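PDB 2WVO: small S protein from Podospora anserina, which triggers a lethal incompatibility reaction when it meets the prion form of HET-s, so that incompatible fused cells do not survive. Local coordinates for residues Q60-D63 with F67-S70; D64-F67 with I73-S76. All coordinates share one frame; numbering follows the deposited sequence.

Both interactions fold up the loop between helix 38-59 and helix 75-104 of the globular domain, and their centres lie about 7 Å apart. Interaction 1 folds residues 60-63 back against 67-70 within the loop. It is partly buried. Its buried part is apolar, a CH-pi contact of Ile-61 on Phe-67; at its exposed side a carbonyl meets the imidazole edge of His-68. Interaction 2 ties the same loop to the start of helix 75-104 and is a surface contact made of charges, with Arg-66 between Asp-64 and Asp-74. Phe-67 belongs to both ranges, but its ring packs in interaction 1, whereas neighbouring Arg-66 carries interaction 2.

Interaction 1: Q60-D63 with F67-S70; sequences QIND and FHSS
The backbones of 60-63 and 67-70 come nearest at Ile-61 and Phe-67, whose CA atoms are 6.4 Å apart. Gln-60, the first residue after helix 38-59, has positive phi and completes a Schellman motif. The chain then turns at once, and Asp-63 N donates to Gln-60 O at 3.0 Å.

Ile-61 reaches across with its longer branch. CG1 stands anti to the backbone N (chi1 -168°), and this carries CD1 over one face of the Phe-67 ring. CD1 lies 4.0 Å from the centroid of the Phe-67 ring, 19° off the ring normal. This is a CH-pi contact, displaced toward the rim of the ring. The closest ring atom is CG of Phe-67, 3.8 Å from CD1 of Ile-61. The two side chains cross at about a right angle. The carbonyl O of Ile-61 also approaches the ring, 3.7 Å from Phe-67 CD1.

The same carbonyl meets the edge of the His-68 imidazole. Ile-61 O is 2.9 Å from His-68 CE1, near the ring plane. That is short for a carbon and an oxygen, and the exact value is doubtful. His-68 ND1 is hydrogen-bonded to Asp-64 O, a tie that should help fix the ring's rotation. Asn-62 comes to the imidazole with its amide, ND2 lying 4.0 Å from His-68 NE2. The amide and imidazole planes are 57° apart, so the two groups do not stack.

The apolar part of the contact is buried among helices 14-23, 38-59 and 75-104. Ile-61 touches Val-14, Ala-15 and Trp-55. Phe-67 packs on Val-14, Val-59 and Val-77, and its backbone is hydrogen-bonded to Ala-15. The loop thus folds back beside the end of helix 38-59 and lies against helix 14-23, with helix 75-104 also touching the Phe-67 side chain.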
loop_
_atom_site.group_PDB
_atom_site.type_symbol
_atom_site.label_atom_id
_atom_site.label_comp_id
_atom_site.label_asym_id
_atom_site.label_seq_id
_atom_site.Cartn_x
_atom_site.Cartn_y
_atom_site.Cartn_z
ATOM N N GLN A 60 -3.577 2.773 -27.023
ATOM C CA GLN A 60 -4.625 3.625 -27.605
ATOM C C GLN A 60 -5.872 3.631 -26.723
ATOM O O GLN A 60 -6.977 3.316 -27.160
ATOM C CB GLN A 60 -4.940 3.229 -29.058
ATOM C CG GLN A 60 -3.798 3.482 -30.048
ATOM C CD GLN A 60 -3.579 4.962 -30.336
ATOM O OE1 GLN A 60 -4.180 5.519 -31.260
ATOM N NE2 GLN A 60 -2.726 5.607 -29.537
ATOM N N ILE A 61 -5.661 4.003 -25.465
ATOM C CA ILE A 61 -6.696 3.991 -24.413
ATOM C C ILE A 61 -8.017 4.676 -24.827
ATOM O O ILE A 61 -9.106 4.184 -24.507
ATOM C CB ILE A 61 -6.122 4.548 -23.049
ATOM C CG1 ILE A 61 -7.057 4.277 -21.873
ATOM C CG2 ILE A 61 -5.733 6.025 -23.142
ATOM C CD1 ILE A 61 -6.743 3.024 -21.084
ATOM N N ASN A 62 -7.928 5.773 -25.572
ATOM C CA ASN A 62 -9.126 6.542 -25.888
ATOM C C ASN A 62 -9.875 6.089 -27.107
ATOM O O ASN A 62 -10.970 6.563 -27.370
ATOM C CB ASN A 62 -8.836 8.047 -25.905
ATOM C CG ASN A 62 -8.528 8.575 -24.516
ATOM O OD1 ASN A 62 -7.448 9.118 -24.282
ATOM N ND2 ASN A 62 -9.468 8.371 -23.560
ATOM N N ASP A 63 -9.308 5.112 -27.802
ATOM C CA ASP A 63 -9.847 4.625 -29.055
ATOM C C ASP A 63 -10.261 3.149 -28.994
ATOM O O ASP A 63 -10.976 2.675 -29.856
ATOM C CB ASP A 63 -8.833 4.881 -30.183
ATOM C CG ASP A 63 -8.742 6.360 -30.565
ATOM O OD1 ASP A 63 -9.642 6.858 -31.277
ATOM O OD2 ASP A 63 -7.775 7.031 -30.170
ATOM N N PHE A 67 -11.925 -0.241 -23.132
ATOM C CA PHE A 67 -11.508 0.596 -22.007
ATOM C C PHE A 67 -12.586 1.582 -21.561
ATOM O O PHE A 67 -12.357 2.391 -20.677
ATOM C CB PHE A 67 -10.238 1.366 -22.374
ATOM C CG PHE A 67 -9.046 0.494 -22.638
ATOM C CD1 PHE A 67 -8.294 0.669 -23.790
ATOM C CD2 PHE A 67 -8.651 -0.487 -21.719
ATOM C CE1 PHE A 67 -7.161 -0.128 -24.038
ATOM C CE2 PHE A 67 -7.527 -1.286 -21.950
ATOM C CZ PHE A 67 -6.778 -1.102 -23.116
ATOM N N HIS A 68 -13.758 1.523 -22.179
ATOM C CA HIS A 68 -14.798 2.499 -21.905
ATOM C C HIS A 68 -16.054 1.935 -21.247
ATOM O O HIS A 68 -17.047 2.639 -21.106
ATOM C CB HIS A 68 -15.087 3.329 -23.155
ATOM C CG HIS A 68 -13.955 4.224 -23.532
ATOM N ND1 HIS A 68 -12.808 3.757 -24.141
ATOM C CD2 HIS A 68 -13.759 5.546 -23.321
ATOM C CE1 HIS A 68 -11.967 4.760 -24.318
ATOM N NE2 HIS A 68 -12.520 5.857 -23.832
ATOM N N SER A 69 -15.989 0.672 -20.830
ATOM C CA SER A 69 -17.091 0.034 -20.123
ATOM C C SER A 69 -16.778 -0.232 -18.649
ATOM O O SER A 69 -15.646 -0.598 -18.300
ATOM C CB SER A 69 -17.462 -1.284 -20.798
ATOM O OG SER A 69 -16.381 -2.190 -20.734
ATOM N N SER A 70 -17.804 -0.056 -17.810
ATOM C CA SER A 70 -17.760 -0.331 -16.361
ATOM C C SER A 70 -17.439 -1.782 -16.037
ATOM O O SER A 70 -16.864 -2.085 -14.996
ATOM C CB SER A 70 -19.121 -0.015 -15.734
ATOM O OG SER A 70 -19.436 1.350 -15.879
#

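Interaction 2: D64-F67 with I73-S76; sequences DPRF and IDKS
Arg-66 NH2 forms the salt bridge across the contact, 3.2 Å from Asp-74 OD2. It lies almost as near the other oxygen, with Arg-66 NH2 to Asp-74 OD1 at 3.3 Å. The Asp-74 carboxylate meets the guanidinium at its edge, but the two planes are 86° apart. The pair is therefore not a flat two-bond fork.

NH1 of Arg-66 donates to Asp-64 OD2 at 3.0 Å, on the syn side of that oxygen. This partner lies in the guanidinium plane. The Arg-66 chain bends at chi2 (139°) and chi3 (93°), which brings its end round to both acids.

Asp-64 also forms an Asx turn, its OD1 accepting from Arg-66 N at 3.2 Å. Asp-64 thus holds Arg-66 by its backbone N and by its guanidinium, one carboxylate oxygen for each. It also opens the 3-10 segment that starts at Pro-65. Asp-74 is the N-cap residue of helix 75-104, so the network joins the 3-10 segment to the N-terminal end of that helix. The guanidinium would probably stabilise both carboxylates in their ionised form. Arg-66 also touches Val-77, in the first turn of the helix.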
loop_
_atom_site.group_PDB
_atom_site.type_symbol
_atom_site.label_atom_id
_atom_site.label_comp_id
_atom_site.label_asym_id
_atom_site.label_seq_id
_atom_site.Cartn_x
_atom_site.Cartn_y
_atom_site.Cartn_z
ATOM N N ASP A 64 -9.826 2.425 -27.968
ATOM C CA ASP A 64 -10.195 1.014 -27.809
ATOM C C ASP A 64 -11.457 0.935 -26.939
ATOM O O ASP A 64 -11.395 1.290 -25.768
ATOM C CB ASP A 64 -9.025 0.242 -27.189
ATOM C CG ASP A 64 -9.266 -1.253 -27.110
ATOM O OD1 ASP A 64 -10.419 -1.678 -27.017
ATOM O OD2 ASP A 64 -8.283 -2.018 -27.114
ATOM N N PRO A 65 -12.610 0.488 -27.518
ATOM C CA PRO A 65 -13.906 0.529 -26.806
ATOM C C PRO A 65 -13.973 -0.291 -25.520
ATOM O O PRO A 65 -14.804 -0.014 -24.667
ATOM C CB PRO A 65 -14.924 -0.004 -27.849
ATOM C CG PRO A 65 -14.119 -0.702 -28.873
ATOM C CD PRO A 65 -12.756 -0.050 -28.886
ATOM N N ARG A 66 -13.093 -1.279 -25.384
ATOM C CA ARG A 66 -13.033 -2.121 -24.194
ATOM C C ARG A 66 -12.664 -1.325 -22.947
ATOM O O ARG A 66 -13.049 -1.683 -21.836
ATOM C CB ARG A 66 -12.009 -3.232 -24.390
ATOM C CG ARG A 66 -12.310 -4.186 -25.526
ATOM C CD ARG A 66 -11.000 -4.440 -26.209
ATOM N NE ARG A 66 -10.293 -5.608 -25.730
ATOM C CZ ARG A 66 -8.970 -5.763 -25.728
ATOM N NH1 ARG A 66 -8.141 -4.795 -26.123
ATOM N NH2 ARG A 66 -8.479 -6.908 -25.298
ATOM N N PHE A 67 -11.925 -0.241 -23.132
ATOM C CA PHE A 67 -11.508 0.596 -22.007
ATOM C C PHE A 67 -12.586 1.582 -21.561
ATOM O O PHE A 67 -12.357 2.391 -20.677
ATOM C CB PHE A 67 -10.238 1.366 -22.374
ATOM C CG PHE A 67 -9.046 0.494 -22.638
ATOM C CD1 PHE A 67 -8.294 0.669 -23.790
ATOM C CD2 PHE A 67 -8.651 -0.487 -21.719
ATOM C CE1 PHE A 67 -7.161 -0.128 -24.038
ATOM C CE2 PHE A 67 -7.527 -1.286 -21.950
ATOM C CZ PHE A 67 -6.778 -1.102 -23.116
ATOM N N ILE A 73 -14.952 -7.542 -20.193
ATOM C CA ILE A 73 -15.105 -8.993 -20.314
ATOM C C ILE A 73 -13.731 -9.634 -20.477
ATOM O O ILE A 73 -13.435 -10.686 -19.906
ATOM C CB ILE A 73 -15.954 -9.350 -21.565
ATOM C CG1 ILE A 73 -17.365 -8.758 -21.468
ATOM C CG2 ILE A 73 -15.991 -10.873 -21.800
ATOM C CD1 ILE A 73 -18.153 -8.860 -22.774
ATOM N N ASP A 74 -12.911 -8.976 -21.284
ATOM C CA ASP A 74 -11.572 -9.413 -21.628
ATOM C C ASP A 74 -10.650 -9.401 -20.402
ATOM O O ASP A 74 -10.570 -8.394 -19.693
ATOM C CB ASP A 74 -11.053 -8.432 -22.668
ATOM C CG ASP A 74 -10.203 -9.078 -23.698
ATOM O OD1 ASP A 74 -10.702 -9.248 -24.850
ATOM O OD2 ASP A 74 -9.034 -9.397 -23.353
ATOM N N LYS A 75 -9.962 -10.518 -20.165
ATOM C CA LYS A 75 -9.099 -10.700 -18.993
ATOM C C LYS A 75 -8.025 -9.631 -18.844
ATOM O O LYS A 75 -7.781 -9.143 -17.741
ATOM C CB LYS A 75 -8.423 -12.074 -19.013
ATOM C CG LYS A 75 -9.020 -13.084 -18.061
ATOM C CD LYS A 75 -10.250 -13.778 -18.636
ATOM C CE LYS A 75 -10.707 -14.907 -17.721
ATOM N NZ LYS A 75 -9.597 -15.859 -17.399
ATOM N N SER A 76 -7.382 -9.291 -19.958
ATOM C CA SER A 76 -6.355 -8.255 -19.980
ATOM C C SER A 76 -6.873 -6.908 -19.492
ATOM O O SER A 76 -6.166 -6.175 -18.794
ATOM C CB SER A 76 -5.816 -8.095 -21.399
ATOM O OG SER A 76 -4.706 -8.938 -21.581
#